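Local coordinates for protein neurotoxin (Clostridium botulinum, PDB 3N7L) that probably docks the botulinum neurotoxin onto nerve cells, as its receptor-binding domain, by binding gangliosides on the neuronal surface, at residues K83-N87 and F128-I132; V97-W103 and T115-E120; T180-Q184 and I205-I210; K234-G238 and V418-A422; Y254-Y258 and N269-N274. All blocks are in the same frame, centred on the assembly; numbering follows the deposited sequence.

Contact 1. Residues K83-N87 and F128-I132; sequences KWVSN and FSYDI
K83 begins the loop that follows strand 72-82 with a positive phi (81/51), and its O accepts a weak hydrogen bond from V85 N (3.0 Å), which closes an inverse gamma turn centred on W84 (-87/80). W84, chi1 t, sends its indole toward 128-132. There the edge of the Y130 ring (chi1 p) meets the indole face in a T-shaped stack: centroids of the five-membered ring and the phenol ring are 4.9 Å apart, planes at 80°, with W84 CE2 3.6 Å from Y130 CE1. The far end of the indole grazes F128, W84 CH2 to F128 CE2 being 4.4 Å. Beyond the rings, Y130 OH lies 2.7 Å from W84 O, close enough for a weak hydrogen bond. V85 points its side chain away, but its carbonyl C is 3.2 Å from Y130 OH, near the plane of the phenol ring. At S86, CB packs on I132 CD1 at 3.6 Å; their CA atoms, 6.7 Å apart, are the closest CA pair of the two segments. The result is aromatic packing between a loop and a strand end in the N-terminal, concanavalin-like part. Segment 128-132 leaves strand 122-129, L112 of strand 111-117 also touches W84, and Y139 packs against both W84 and Y130.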
# COMPACT_ATOMS: atom_id res chain seq x y z
N LYS A 83 -10.91 0.65 4.68
CA LYS A 83 -12.04 -0.24 4.77
C LYS A 83 -12.80 -0.09 3.48
O LYS A 83 -14.00 0.15 3.46
CB LYS A 83 -12.91 0.07 5.98
CG LYS A 83 -13.09 -1.15 6.87
CD LYS A 83 -11.73 -1.73 7.27
CE LYS A 83 -11.89 -3.06 7.99
NZ LYS A 83 -12.55 -4.08 7.12
N TRP A 84 -12.05 -0.23 2.39
CA TRP A 84 -12.61 -0.19 1.07
C TRP A 84 -13.02 -1.63 0.82
O TRP A 84 -12.30 -2.41 0.18
CB TRP A 84 -11.57 0.26 0.04
CG TRP A 84 -12.12 0.35 -1.36
CD1 TRP A 84 -13.42 0.14 -1.74
CD2 TRP A 84 -11.39 0.65 -2.56
NE1 TRP A 84 -13.54 0.28 -3.11
CE2 TRP A 84 -12.31 0.59 -3.64
CE3 TRP A 84 -10.06 0.95 -2.84
CZ2 TRP A 84 -11.94 0.83 -4.96
CZ3 TRP A 84 -9.68 1.18 -4.16
CH2 TRP A 84 -10.62 1.12 -5.21
N VAL A 85 -14.17 -1.99 1.39
CA VAL A 85 -14.71 -3.34 1.24
C VAL A 85 -15.37 -3.50 -0.13
O VAL A 85 -15.80 -2.53 -0.74
CB VAL A 85 -15.71 -3.64 2.39
CG1 VAL A 85 -14.95 -3.76 3.70
CG2 VAL A 85 -16.75 -2.54 2.49
N SER A 86 -15.43 -4.75 -0.60
CA SER A 86 -15.99 -5.05 -1.91
C SER A 86 -17.47 -4.75 -2.08
O SER A 86 -17.95 -4.68 -3.21
CB SER A 86 -15.72 -6.52 -2.26
OG SER A 86 -16.45 -7.39 -1.41
N ASN A 87 -18.20 -4.58 -0.99
CA ASN A 87 -19.62 -4.27 -1.09
C ASN A 87 -19.90 -2.85 -0.59
O ASN A 87 -20.99 -2.55 -0.10
CB ASN A 87 -20.47 -5.27 -0.30
CG ASN A 87 -20.29 -5.14 1.20
OD1 ASN A 87 -21.16 -5.54 1.97
ND2 ASN A 87 -19.16 -4.58 1.63
N PHE A 128 -11.13 1.11 -12.55
CA PHE A 128 -10.18 0.15 -12.01
C PHE A 128 -10.98 -0.62 -10.96
O PHE A 128 -11.60 -0.01 -10.09
CB PHE A 128 -9.01 0.87 -11.32
CG PHE A 128 -8.32 0.03 -10.27
CD1 PHE A 128 -7.83 -1.23 -10.56
CD2 PHE A 128 -8.13 0.53 -8.98
CE1 PHE A 128 -7.16 -2.00 -9.60
CE2 PHE A 128 -7.46 -0.22 -8.00
CZ PHE A 128 -6.98 -1.49 -8.32
N SER A 129 -10.99 -1.94 -11.06
CA SER A 129 -11.68 -2.75 -10.06
C SER A 129 -10.60 -3.62 -9.41
O SER A 129 -9.91 -4.38 -10.10
CB SER A 129 -12.78 -3.61 -10.69
OG SER A 129 -12.27 -4.52 -11.65
N TYR A 130 -10.43 -3.49 -8.10
CA TYR A 130 -9.40 -4.27 -7.44
C TYR A 130 -9.75 -5.76 -7.34
O TYR A 130 -10.93 -6.13 -7.38
CB TYR A 130 -9.07 -3.68 -6.06
CG TYR A 130 -10.10 -3.86 -4.96
CD1 TYR A 130 -10.87 -2.78 -4.50
CD2 TYR A 130 -10.24 -5.09 -4.30
CE1 TYR A 130 -11.74 -2.92 -3.41
CE2 TYR A 130 -11.10 -5.24 -3.21
CZ TYR A 130 -11.85 -4.16 -2.77
OH TYR A 130 -12.67 -4.31 -1.67
N ASP A 131 -8.73 -6.60 -7.26
CA ASP A 131 -8.91 -8.05 -7.16
C ASP A 131 -9.42 -8.41 -5.77
O ASP A 131 -8.67 -8.38 -4.80
CB ASP A 131 -7.59 -8.76 -7.43
CG ASP A 131 -7.75 -10.27 -7.48
OD1 ASP A 131 -8.46 -10.83 -6.62
OD2 ASP A 131 -7.14 -10.89 -8.37
N ILE A 132 -10.70 -8.77 -5.68
CA ILE A 132 -11.28 -9.10 -4.39
C ILE A 132 -10.61 -10.28 -3.70
O ILE A 132 -10.36 -10.24 -2.49
CB ILE A 132 -12.79 -9.37 -4.52
CG1 ILE A 132 -13.48 -8.12 -5.09
CG2 ILE A 132 -13.38 -9.72 -3.16
CD1 ILE A 132 -14.97 -8.26 -5.28

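Contact 2. Residues V97-W103 and T115-E120; sequences VKNNSGW and TLKQNE
This is the open end of a beta hairpin, strands 102-108 and 111-117, in one sheet of the concanavalin-like, jelly-roll part of the domain. The strands run antiparallel. G102 and K117 form a hydrogen-bonded pair (CA-CA 5.1 Å), with G102 N to K117 O at 2.8 Å and K117 N to G102 O at 2.7 Å; W103 and L116 follow as a non-hydrogen-bonded pair (CA-CA 4.6 Å). G102 sits at phi/psi 136/-142, where a CB would jam against the preceding carbonyl O, so glycine is called for. W103 (chi1 p) and L116 share a sheet face, W103 CB lying 4.1 Å from L116 CD1. On the face of K117, its extended side chain (chi1 to chi3 t) runs past V97, CG1 to CD 4.0 Å, and reaches N100, whose O is 3.2 Å from K117 CE. N100, with positive phi (66/26), lies within the tight loop 98-101, across which K98 N bonds S101 O at 3.2 Å. Past K117 segment 115-120 turns a corner at Q118; Q118 and N119 face S122 of the next strand in a classic beta bulge. Beside that corner S101 OG, also bonded to N176 N, lies 2.8 Å from Q118 O and 3.1 Å from K117 O.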
# COMPACT_ATOMS: atom_id res chain seq x y z
N VAL A 97 -17.63 18.82 -11.26
CA VAL A 97 -18.84 18.94 -12.07
C VAL A 97 -19.58 20.15 -11.52
O VAL A 97 -19.86 20.21 -10.33
CB VAL A 97 -19.75 17.70 -11.93
CG1 VAL A 97 -21.12 17.97 -12.54
CG2 VAL A 97 -19.12 16.49 -12.60
N LYS A 98 -19.91 21.11 -12.38
CA LYS A 98 -20.61 22.31 -11.92
C LYS A 98 -22.10 22.32 -12.27
O LYS A 98 -22.95 22.39 -11.39
CB LYS A 98 -19.93 23.57 -12.48
CG LYS A 98 -20.67 24.86 -12.16
CD LYS A 98 -20.95 25.02 -10.67
CE LYS A 98 -21.95 26.15 -10.41
NZ LYS A 98 -22.36 26.24 -8.98
N ASN A 99 -22.41 22.27 -13.56
CA ASN A 99 -23.81 22.27 -13.99
C ASN A 99 -24.10 20.99 -14.74
O ASN A 99 -24.48 21.02 -15.91
CB ASN A 99 -24.11 23.49 -14.88
CG ASN A 99 -24.03 24.80 -14.11
OD1 ASN A 99 -24.82 25.04 -13.20
ND2 ASN A 99 -23.08 25.65 -14.49
N ASN A 100 -23.89 19.87 -14.06
CA ASN A 100 -24.10 18.55 -14.65
C ASN A 100 -23.11 18.30 -15.78
O ASN A 100 -23.39 17.53 -16.69
CB ASN A 100 -25.54 18.42 -15.17
CG ASN A 100 -26.56 18.38 -14.05
OD1 ASN A 100 -26.50 17.52 -13.17
ND2 ASN A 100 -27.50 19.31 -14.08
N SER A 101 -21.96 18.96 -15.71
CA SER A 101 -20.92 18.79 -16.72
C SER A 101 -19.53 18.93 -16.10
O SER A 101 -19.33 19.74 -15.19
CB SER A 101 -21.09 19.82 -17.84
OG SER A 101 -20.35 19.46 -19.00
N GLY A 102 -18.58 18.15 -16.61
CA GLY A 102 -17.22 18.19 -16.11
C GLY A 102 -16.68 16.78 -15.92
O GLY A 102 -16.94 15.90 -16.74
N TRP A 103 -15.90 16.57 -14.87
CA TRP A 103 -15.38 15.23 -14.60
C TRP A 103 -15.50 14.91 -13.12
O TRP A 103 -15.58 15.82 -12.28
CB TRP A 103 -13.92 15.08 -15.07
CG TRP A 103 -12.92 15.98 -14.40
CD1 TRP A 103 -12.38 17.12 -14.92
CD2 TRP A 103 -12.33 15.81 -13.10
NE1 TRP A 103 -11.48 17.66 -14.03
CE2 TRP A 103 -11.43 16.88 -12.91
CE3 TRP A 103 -12.47 14.85 -12.09
CZ2 TRP A 103 -10.68 17.02 -11.74
CZ3 TRP A 103 -11.72 14.99 -10.92
CH2 TRP A 103 -10.83 16.07 -10.76
N THR A 115 -15.19 9.61 -14.41
CA THR A 115 -16.28 9.92 -15.32
C THR A 115 -16.13 11.26 -16.02
O THR A 115 -15.81 12.27 -15.40
CB THR A 115 -17.63 9.94 -14.57
OG1 THR A 115 -17.83 8.67 -13.93
CG2 THR A 115 -18.78 10.22 -15.53
N LEU A 116 -16.37 11.25 -17.32
CA LEU A 116 -16.33 12.45 -18.15
C LEU A 116 -17.83 12.72 -18.34
O LEU A 116 -18.52 11.95 -18.99
CB LEU A 116 -15.65 12.13 -19.49
CG LEU A 116 -14.46 12.96 -19.98
CD1 LEU A 116 -13.60 13.42 -18.81
CD2 LEU A 116 -13.65 12.12 -20.97
N LYS A 117 -18.33 13.80 -17.75
CA LYS A 117 -19.76 14.10 -17.85
C LYS A 117 -20.08 15.26 -18.78
O LYS A 117 -19.85 16.42 -18.44
CB LYS A 117 -20.31 14.39 -16.45
CG LYS A 117 -21.82 14.51 -16.38
CD LYS A 117 -22.24 14.99 -15.00
CE LYS A 117 -23.75 14.93 -14.83
NZ LYS A 117 -24.22 13.52 -14.87
N GLN A 118 -20.62 14.97 -19.96
CA GLN A 118 -20.95 16.05 -20.87
C GLN A 118 -22.22 16.77 -20.39
O GLN A 118 -22.28 18.00 -20.42
CB GLN A 118 -21.12 15.54 -22.30
CG GLN A 118 -22.29 14.64 -22.54
CD GLN A 118 -22.48 14.35 -24.01
OE1 GLN A 118 -22.61 15.27 -24.82
NE2 GLN A 118 -22.50 13.07 -24.37
N ASN A 119 -23.22 16.01 -19.96
CA ASN A 119 -24.45 16.61 -19.44
C ASN A 119 -25.16 15.67 -18.48
O ASN A 119 -24.74 14.52 -18.31
CB ASN A 119 -25.40 17.06 -20.56
CG ASN A 119 -25.81 15.92 -21.48
OD1 ASN A 119 -26.26 14.87 -21.03
ND2 ASN A 119 -25.68 16.15 -22.78
N GLU A 120 -26.22 16.15 -17.84
CA GLU A 120 -26.97 15.35 -16.88
C GLU A 120 -27.46 14.04 -17.47
O GLU A 120 -27.75 13.09 -16.75
CB GLU A 120 -28.16 16.15 -16.33
CG GLU A 120 -29.24 16.48 -17.36
CD GLU A 120 -28.91 17.71 -18.21
OE1 GLU A 120 -29.71 18.01 -19.13
OE2 GLU A 120 -27.88 18.37 -17.96

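Contact 3. Residues T180-Q184 and I205-I210; sequences TITFQ and IRDFYI
Two extended strands face each other across a hydrophobic interior, without a hydrogen bond between them. Their axes approach to 11.3 Å and their N-to-C directions are 163° apart, close to antiparallel; the nearest CA atoms, those of F183 and I205, are 9.1 Å apart, so side chains alone bridge the gap. From 180-184 the two bumps are I181 and F183, both chi1 m; from 205-210 come I205, F208 and I210. F183 is the main wedge. Its tip enters between I205 and F208, with CZ 3.5 Å from F208 CG and CE1 4.3 Å from I205 CG2. The F208 ring, chi1 t, turns its face to that tip: an edge-to-face pair with centroids 4.8 Å apart and planes at 86°. I181 fills the next hollow along, its CD1 lying 3.7 Å from I210 CD1 and 4.2 Å from F208 CE2. D207, at phi/psi 47/69, interrupts the every-second-residue order, so that I205 and F208 both point to 180-184. Its OD2 pairs with R206 NE at 2.9 Å, a salt bridge out of reach of 180-184; R206, itself buried, also makes a cation-pi contact with W78. Neighbours enlarge the packing: L9 and L11 of strand 7-14 touch I181 and F183, and F77 of strand 72-82 meets F208. Strand 180-187 belongs to one antiparallel sheet and strand 202-211 to the other, and such face-to-face packing is the core of the jelly-roll, concanavalin-like beta sandwich.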
# COMPACT_ATOMS: atom_id res chain seq x y z
N THR A 180 -13.39 24.32 -10.61
CA THR A 180 -13.45 23.99 -9.19
C THR A 180 -13.38 22.48 -8.97
O THR A 180 -14.06 21.72 -9.65
CB THR A 180 -14.75 24.52 -8.54
OG1 THR A 180 -14.73 25.95 -8.54
CG2 THR A 180 -14.88 24.02 -7.10
N ILE A 181 -12.54 22.06 -8.02
CA ILE A 181 -12.39 20.65 -7.68
C ILE A 181 -12.67 20.52 -6.19
O ILE A 181 -12.04 21.19 -5.37
CB ILE A 181 -10.97 20.14 -7.98
CG1 ILE A 181 -10.63 20.36 -9.45
CG2 ILE A 181 -10.87 18.64 -7.65
CD1 ILE A 181 -9.19 20.08 -9.79
N THR A 182 -13.63 19.67 -5.85
CA THR A 182 -14.01 19.47 -4.46
C THR A 182 -13.69 18.07 -3.95
O THR A 182 -14.21 17.07 -4.46
CB THR A 182 -15.52 19.72 -4.28
OG1 THR A 182 -15.84 21.06 -4.67
CG2 THR A 182 -15.92 19.51 -2.83
N PHE A 183 -12.82 18.01 -2.95
CA PHE A 183 -12.42 16.75 -2.32
C PHE A 183 -13.34 16.57 -1.11
O PHE A 183 -13.27 17.33 -0.14
CB PHE A 183 -10.97 16.82 -1.84
CG PHE A 183 -9.96 16.86 -2.96
CD1 PHE A 183 -9.23 15.72 -3.30
CD2 PHE A 183 -9.72 18.05 -3.65
CE1 PHE A 183 -8.27 15.77 -4.31
CE2 PHE A 183 -8.76 18.10 -4.67
CZ PHE A 183 -8.04 16.96 -5.00
N GLN A 184 -14.22 15.57 -1.17
CA GLN A 184 -15.15 15.32 -0.08
C GLN A 184 -15.85 14.00 -0.32
O GLN A 184 -16.26 13.70 -1.44
CB GLN A 184 -16.18 16.46 0.01
CG GLN A 184 -17.24 16.28 1.08
CD GLN A 184 -18.18 17.48 1.19
OE1 GLN A 184 -18.83 17.86 0.22
NE2 GLN A 184 -18.25 18.07 2.38
N ILE A 205 -5.29 11.68 0.90
CA ILE A 205 -4.81 12.10 -0.41
C ILE A 205 -3.46 12.76 -0.26
O ILE A 205 -3.20 13.47 0.72
CB ILE A 205 -5.76 13.10 -1.08
CG1 ILE A 205 -7.09 12.42 -1.42
CG2 ILE A 205 -5.11 13.68 -2.33
CD1 ILE A 205 -6.96 11.28 -2.40
N ARG A 206 -2.60 12.55 -1.24
CA ARG A 206 -1.26 13.10 -1.20
C ARG A 206 -0.80 13.47 -2.62
O ARG A 206 -1.01 12.70 -3.56
CB ARG A 206 -0.34 12.05 -0.57
CG ARG A 206 1.11 12.30 -0.73
CD ARG A 206 1.87 11.00 -0.88
NE ARG A 206 3.01 11.26 -1.74
CZ ARG A 206 3.98 10.40 -2.00
NH1 ARG A 206 4.95 10.78 -2.81
NH2 ARG A 206 4.00 9.19 -1.47
N ASP A 207 -0.20 14.64 -2.76
CA ASP A 207 0.32 15.13 -4.05
C ASP A 207 -0.63 14.99 -5.24
O ASP A 207 -0.39 14.21 -6.16
CB ASP A 207 1.65 14.43 -4.37
CG ASP A 207 2.77 14.82 -3.41
OD1 ASP A 207 3.07 16.03 -3.32
OD2 ASP A 207 3.35 13.93 -2.76
N PHE A 208 -1.70 15.77 -5.23
CA PHE A 208 -2.68 15.75 -6.32
C PHE A 208 -2.19 16.71 -7.41
O PHE A 208 -2.11 17.92 -7.19
CB PHE A 208 -4.04 16.21 -5.81
CG PHE A 208 -5.14 16.11 -6.83
CD1 PHE A 208 -5.88 14.94 -6.96
CD2 PHE A 208 -5.42 17.18 -7.67
CE1 PHE A 208 -6.89 14.83 -7.91
CE2 PHE A 208 -6.43 17.09 -8.63
CZ PHE A 208 -7.17 15.91 -8.75
N TYR A 209 -1.86 16.16 -8.57
CA TYR A 209 -1.36 16.96 -9.69
C TYR A 209 -2.25 16.88 -10.93
O TYR A 209 -2.98 15.92 -11.13
CB TYR A 209 0.03 16.48 -10.12
CG TYR A 209 1.12 16.48 -9.07
CD1 TYR A 209 2.33 15.84 -9.33
CD2 TYR A 209 0.96 17.12 -7.84
CE1 TYR A 209 3.37 15.84 -8.40
CE2 TYR A 209 2.00 17.13 -6.90
CZ TYR A 209 3.20 16.48 -7.19
OH TYR A 209 4.23 16.46 -6.28
N ILE A 210 -2.17 17.91 -11.77
CA ILE A 210 -2.88 17.93 -13.04
C ILE A 210 -1.90 18.48 -14.08
O ILE A 210 -1.28 19.53 -13.86
CB ILE A 210 -4.16 18.80 -13.00
CG1 ILE A 210 -5.21 18.16 -12.08
CG2 ILE A 210 -4.74 18.93 -14.41
CD1 ILE A 210 -6.53 18.89 -12.02

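Contact 4. Residues K234-G238 and V418-A422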
# COMPACT_ATOMS: atom_id res chain seq x y z
N LYS A 234 8.04 -0.62 3.39
CA LYS A 234 6.68 -0.22 3.76
C LYS A 234 5.90 -1.36 4.41
O LYS A 234 6.18 -2.54 4.17
CB LYS A 234 5.91 0.27 2.53
CG LYS A 234 6.60 1.35 1.69
CD LYS A 234 6.91 2.59 2.50
CE LYS A 234 7.27 3.76 1.59
NZ LYS A 234 8.34 3.40 0.62
N ASP A 235 4.92 -1.00 5.24
CA ASP A 235 4.07 -2.01 5.85
C ASP A 235 3.03 -2.38 4.79
O ASP A 235 3.04 -1.83 3.69
CB ASP A 235 3.44 -1.49 7.16
CG ASP A 235 2.38 -0.41 6.95
OD1 ASP A 235 2.02 0.22 7.97
OD2 ASP A 235 1.92 -0.19 5.81
N TYR A 236 2.13 -3.31 5.11
CA TYR A 236 1.14 -3.78 4.14
C TYR A 236 0.24 -2.72 3.52
O TYR A 236 -0.20 -2.86 2.37
CB TYR A 236 0.28 -4.88 4.79
CG TYR A 236 -0.56 -5.68 3.81
CD1 TYR A 236 0.03 -6.41 2.78
CD2 TYR A 236 -1.95 -5.76 3.96
CE1 TYR A 236 -0.72 -7.20 1.92
CE2 TYR A 236 -2.72 -6.55 3.11
CZ TYR A 236 -2.10 -7.27 2.09
OH TYR A 236 -2.85 -8.06 1.26
N TRP A 237 -0.04 -1.65 4.25
CA TRP A 237 -0.92 -0.60 3.74
C TRP A 237 -0.14 0.50 3.01
O TRP A 237 -0.74 1.45 2.49
CB TRP A 237 -1.73 0.01 4.89
CG TRP A 237 -2.49 -1.02 5.71
CD1 TRP A 237 -2.50 -1.12 7.07
CD2 TRP A 237 -3.33 -2.06 5.22
NE1 TRP A 237 -3.30 -2.16 7.46
CE2 TRP A 237 -3.83 -2.76 6.35
CE3 TRP A 237 -3.72 -2.48 3.94
CZ2 TRP A 237 -4.69 -3.86 6.23
CZ3 TRP A 237 -4.59 -3.57 3.83
CH2 TRP A 237 -5.06 -4.25 4.97
N GLY A 238 1.18 0.39 2.97
CA GLY A 238 1.97 1.39 2.29
C GLY A 238 2.59 2.47 3.15
O GLY A 238 3.23 3.37 2.62
N VAL A 418 5.26 -9.65 4.35
CA VAL A 418 4.50 -8.43 4.60
C VAL A 418 4.29 -8.20 6.09
O VAL A 418 4.33 -9.14 6.87
CB VAL A 418 3.14 -8.52 3.90
CG1 VAL A 418 2.25 -7.44 4.41
CG2 VAL A 418 3.32 -8.40 2.40
N PHE A 419 4.07 -6.94 6.46
CA PHE A 419 3.84 -6.57 7.85
C PHE A 419 2.58 -5.71 8.00
O PHE A 419 2.51 -4.58 7.51
CB PHE A 419 5.04 -5.82 8.42
CG PHE A 419 6.31 -6.60 8.37
CD1 PHE A 419 7.17 -6.49 7.28
CD2 PHE A 419 6.63 -7.50 9.38
CE1 PHE A 419 8.33 -7.26 7.20
CE2 PHE A 419 7.79 -8.28 9.31
CZ PHE A 419 8.64 -8.16 8.21
N VAL A 420 1.59 -6.25 8.69
CA VAL A 420 0.34 -5.54 8.92
C VAL A 420 0.37 -4.96 10.33
O VAL A 420 0.45 -5.70 11.31
CB VAL A 420 -0.87 -6.47 8.79
CG1 VAL A 420 -2.17 -5.68 8.97
CG2 VAL A 420 -0.85 -7.16 7.43
N PRO A 421 0.30 -3.63 10.44
CA PRO A 421 0.33 -3.01 11.77
C PRO A 421 -0.84 -3.49 12.63
O PRO A 421 -1.98 -3.54 12.18
CB PRO A 421 0.26 -1.52 11.46
CG PRO A 421 -0.52 -1.47 10.17
CD PRO A 421 0.05 -2.63 9.39
N ALA A 422 -0.54 -3.87 13.87
CA ALA A 422 -1.56 -4.34 14.79
C ALA A 422 -2.40 -3.15 15.25
O ALA A 422 -3.61 -3.28 15.47
CB ALA A 422 -0.91 -5.02 15.98
O HOH W 1 4.83 -5.05 4.26
O HOH W 2 -3.82 -2.73 10.24
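The type I turn D235-G238, in the linking chain between helix 217-226 and the first strand of the C-terminal beta-trefoil part, docks here on that part's last strand, 417-421. One direct backbone hydrogen bond joins them, Y236 N to F419 O at 2.7 Å, and water 1 continues the pairing, 2.9 Å from K234 O and 3.0 Å from F419 N. G238 N closes the turn on D235 O (3.0 Å); D235 OD2 takes a weak bond from W237 N (2.9 Å) and a further one from N239 N. Apolar contacts flank this polar seam: Y236 CB lies 3.7 Å from V420 CG2, and W237 CD1 3.7 Å from P421 CG. Water 2 ties W237 NE1 (2.9 Å) to P421 O (2.8 Å). Toward the N-terminal part, Y236 makes a cation-pi contact with K141 and the W237 backbone bonds W142. V418 and V420 pair in turn with strand 246-251, so the first and last strands of this part pair, as in a beta-trefoil.

Contact 5. Residues Y254-Y258 and N269-N274; sequences YMNRY and NTRKNN
Y254 O accepts R257 N at 3.2 Å, closing a type I turn that leads into strand 257-262. Across from it, antiparallel strand 265-270 supplies partners: Y258 N to N269 O is 2.8 Å and N269 N to Y258 O 3.0 Å, a hydrogen-bonded pair (CA-CA 5.5 Å). R257 and T270 make the adjoining non-hydrogen-bonded pair, with R257 CA 4.5 Å from T270 CA. N256 O takes R271 N at 2.9 Å. This is the base of a two-stranded beta hairpin in the beta-trefoil part, and R271 (chi1 p, chi2 t, chi3 p) folds back toward the turn 254-257: NE gives M255 O a bond of 2.8 Å, while NH2 adds a weak one at 3.2 Å. N256 reaches N274 twice, by a weak ND2 to OD1 bond of 2.7 Å and through water 3, which is 2.8 Å from N256 OD1 and 2.8 Å from N274 ND2. Y258, chi1 p, covers N269 in a CH-pi contact, N269 CB being 4.0 Å from the ring centroid.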
# COMPACT_ATOMS: atom_id res chain seq x y z
N TYR A 254 0.73 -17.12 1.65
CA TYR A 254 -0.17 -17.67 2.66
C TYR A 254 -0.83 -16.57 3.47
O TYR A 254 -0.65 -16.49 4.69
CB TYR A 254 0.60 -18.60 3.60
CG TYR A 254 1.27 -19.77 2.89
CD1 TYR A 254 2.47 -19.60 2.19
CD2 TYR A 254 0.69 -21.03 2.89
CE1 TYR A 254 3.07 -20.67 1.53
CE2 TYR A 254 1.28 -22.11 2.22
CZ TYR A 254 2.47 -21.92 1.54
OH TYR A 254 3.05 -22.98 0.89
N MET A 255 -1.60 -15.72 2.80
CA MET A 255 -2.29 -14.63 3.48
C MET A 255 -3.34 -15.13 4.47
O MET A 255 -3.73 -14.41 5.40
CB MET A 255 -2.94 -13.68 2.46
CG MET A 255 -1.95 -12.92 1.59
SD MET A 255 -0.71 -11.97 2.52
CE MET A 255 -1.72 -10.69 3.27
N ASN A 256 -3.81 -16.36 4.29
CA ASN A 256 -4.81 -16.91 5.20
C ASN A 256 -4.18 -17.70 6.34
O ASN A 256 -4.80 -18.61 6.89
CB ASN A 256 -5.81 -17.79 4.43
CG ASN A 256 -6.91 -16.96 3.79
OD1 ASN A 256 -7.36 -17.25 2.67
ND2 ASN A 256 -7.36 -15.94 4.50
N ARG A 257 -2.94 -17.35 6.68
CA ARG A 257 -2.22 -18.00 7.77
C ARG A 257 -1.75 -16.95 8.77
O ARG A 257 -1.41 -15.83 8.39
CB ARG A 257 -1.01 -18.76 7.25
CG ARG A 257 -1.35 -19.94 6.36
CD ARG A 257 -1.69 -21.17 7.17
NE ARG A 257 -2.38 -22.14 6.34
CZ ARG A 257 -2.36 -23.46 6.51
NH1 ARG A 257 -1.67 -24.01 7.52
NH2 ARG A 257 -3.04 -24.23 5.68
N TYR A 258 -1.74 -17.31 10.04
CA TYR A 258 -1.26 -16.40 11.07
C TYR A 258 -0.16 -17.15 11.82
O TYR A 258 -0.04 -18.37 11.70
CB TYR A 258 -2.40 -15.98 12.03
CG TYR A 258 -2.96 -17.09 12.88
CD1 TYR A 258 -2.31 -17.51 14.04
CD2 TYR A 258 -4.17 -17.71 12.54
CE1 TYR A 258 -2.84 -18.52 14.85
CE2 TYR A 258 -4.71 -18.72 13.33
CZ TYR A 258 -4.05 -19.12 14.48
OH TYR A 258 -4.60 -20.10 15.26
N ASN A 269 -0.87 -21.22 11.17
CA ASN A 269 -2.20 -21.82 11.22
C ASN A 269 -3.18 -21.05 10.35
O ASN A 269 -2.97 -19.86 10.07
CB ASN A 269 -2.71 -21.85 12.66
CG ASN A 269 -1.85 -22.71 13.57
OD1 ASN A 269 -1.17 -23.63 13.12
ND2 ASN A 269 -1.89 -22.42 14.86
N THR A 270 -4.24 -21.72 9.92
CA THR A 270 -5.26 -21.08 9.08
C THR A 270 -6.06 -20.09 9.92
O THR A 270 -6.59 -20.44 10.97
CB THR A 270 -6.21 -22.14 8.49
OG1 THR A 270 -5.44 -23.06 7.70
CG2 THR A 270 -7.26 -21.49 7.59
N ARG A 271 -6.16 -18.84 9.46
CA ARG A 271 -6.91 -17.84 10.22
C ARG A 271 -8.41 -18.11 10.14
O ARG A 271 -8.90 -18.76 9.21
CB ARG A 271 -6.56 -16.41 9.75
CG ARG A 271 -6.99 -16.03 8.36
CD ARG A 271 -6.60 -14.58 8.02
NE ARG A 271 -5.15 -14.41 7.86
CZ ARG A 271 -4.36 -13.78 8.73
NH1 ARG A 271 -4.84 -13.25 9.84
NH2 ARG A 271 -3.06 -13.68 8.47
N LYS A 272 -9.13 -17.63 11.15
CA LYS A 272 -10.57 -17.82 11.26
C LYS A 272 -11.39 -17.19 10.14
O LYS A 272 -12.30 -17.82 9.60
CB LYS A 272 -11.05 -17.30 12.62
CG LYS A 272 -12.50 -17.66 12.93
CD LYS A 272 -12.91 -17.16 14.30
CE LYS A 272 -14.35 -17.56 14.62
NZ LYS A 272 -15.30 -17.03 13.61
N ASN A 273 -11.08 -15.94 9.80
CA ASN A 273 -11.79 -15.25 8.73
C ASN A 273 -10.98 -14.07 8.19
O ASN A 273 -9.89 -13.78 8.69
CB ASN A 273 -13.16 -14.76 9.21
CG ASN A 273 -13.07 -13.88 10.42
OD1 ASN A 273 -13.57 -14.23 11.49
ND2 ASN A 273 -12.42 -12.73 10.27
N ASN A 274 -11.52 -13.39 7.19
CA ASN A 274 -10.83 -12.27 6.57
C ASN A 274 -11.29 -10.86 6.89
O ASN A 274 -10.90 -9.93 6.19
CB ASN A 274 -10.85 -12.43 5.06
CG ASN A 274 -10.10 -13.65 4.60
OD1 ASN A 274 -8.94 -13.84 4.94
ND2 ASN A 274 -10.77 -14.49 3.82
O HOH W 3 -9.60 -15.80 1.67

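Contacts 1, 2 and 3 belong to the N-terminal beta sandwich, contacts 4 and 5 to the C-terminal trefoil part. Contact 2 meets contact 3 through W103: its CZ2 lies 3.9 Å from I181 CD1 and its CH2 4.2 Å from F208 CZ, so the hairpin tryptophan extends the sandwich core. Contact 1 uses the end of strand 122-129 and contact 2 its sheet neighbour 111-117; their centres are about 25 Å apart. In the trefoil part, Y236 OH approaches M255 CE at 3.5 Å, joining contacts 4 and 5 (centres about 16 Å apart). Between the two parts, contact 1 comes within about 7 Å of contact 4 and about 6 Å of contact 5, nearest atoms, without touching. Contacts 2 and 5 are farthest apart, centres about 44 Å.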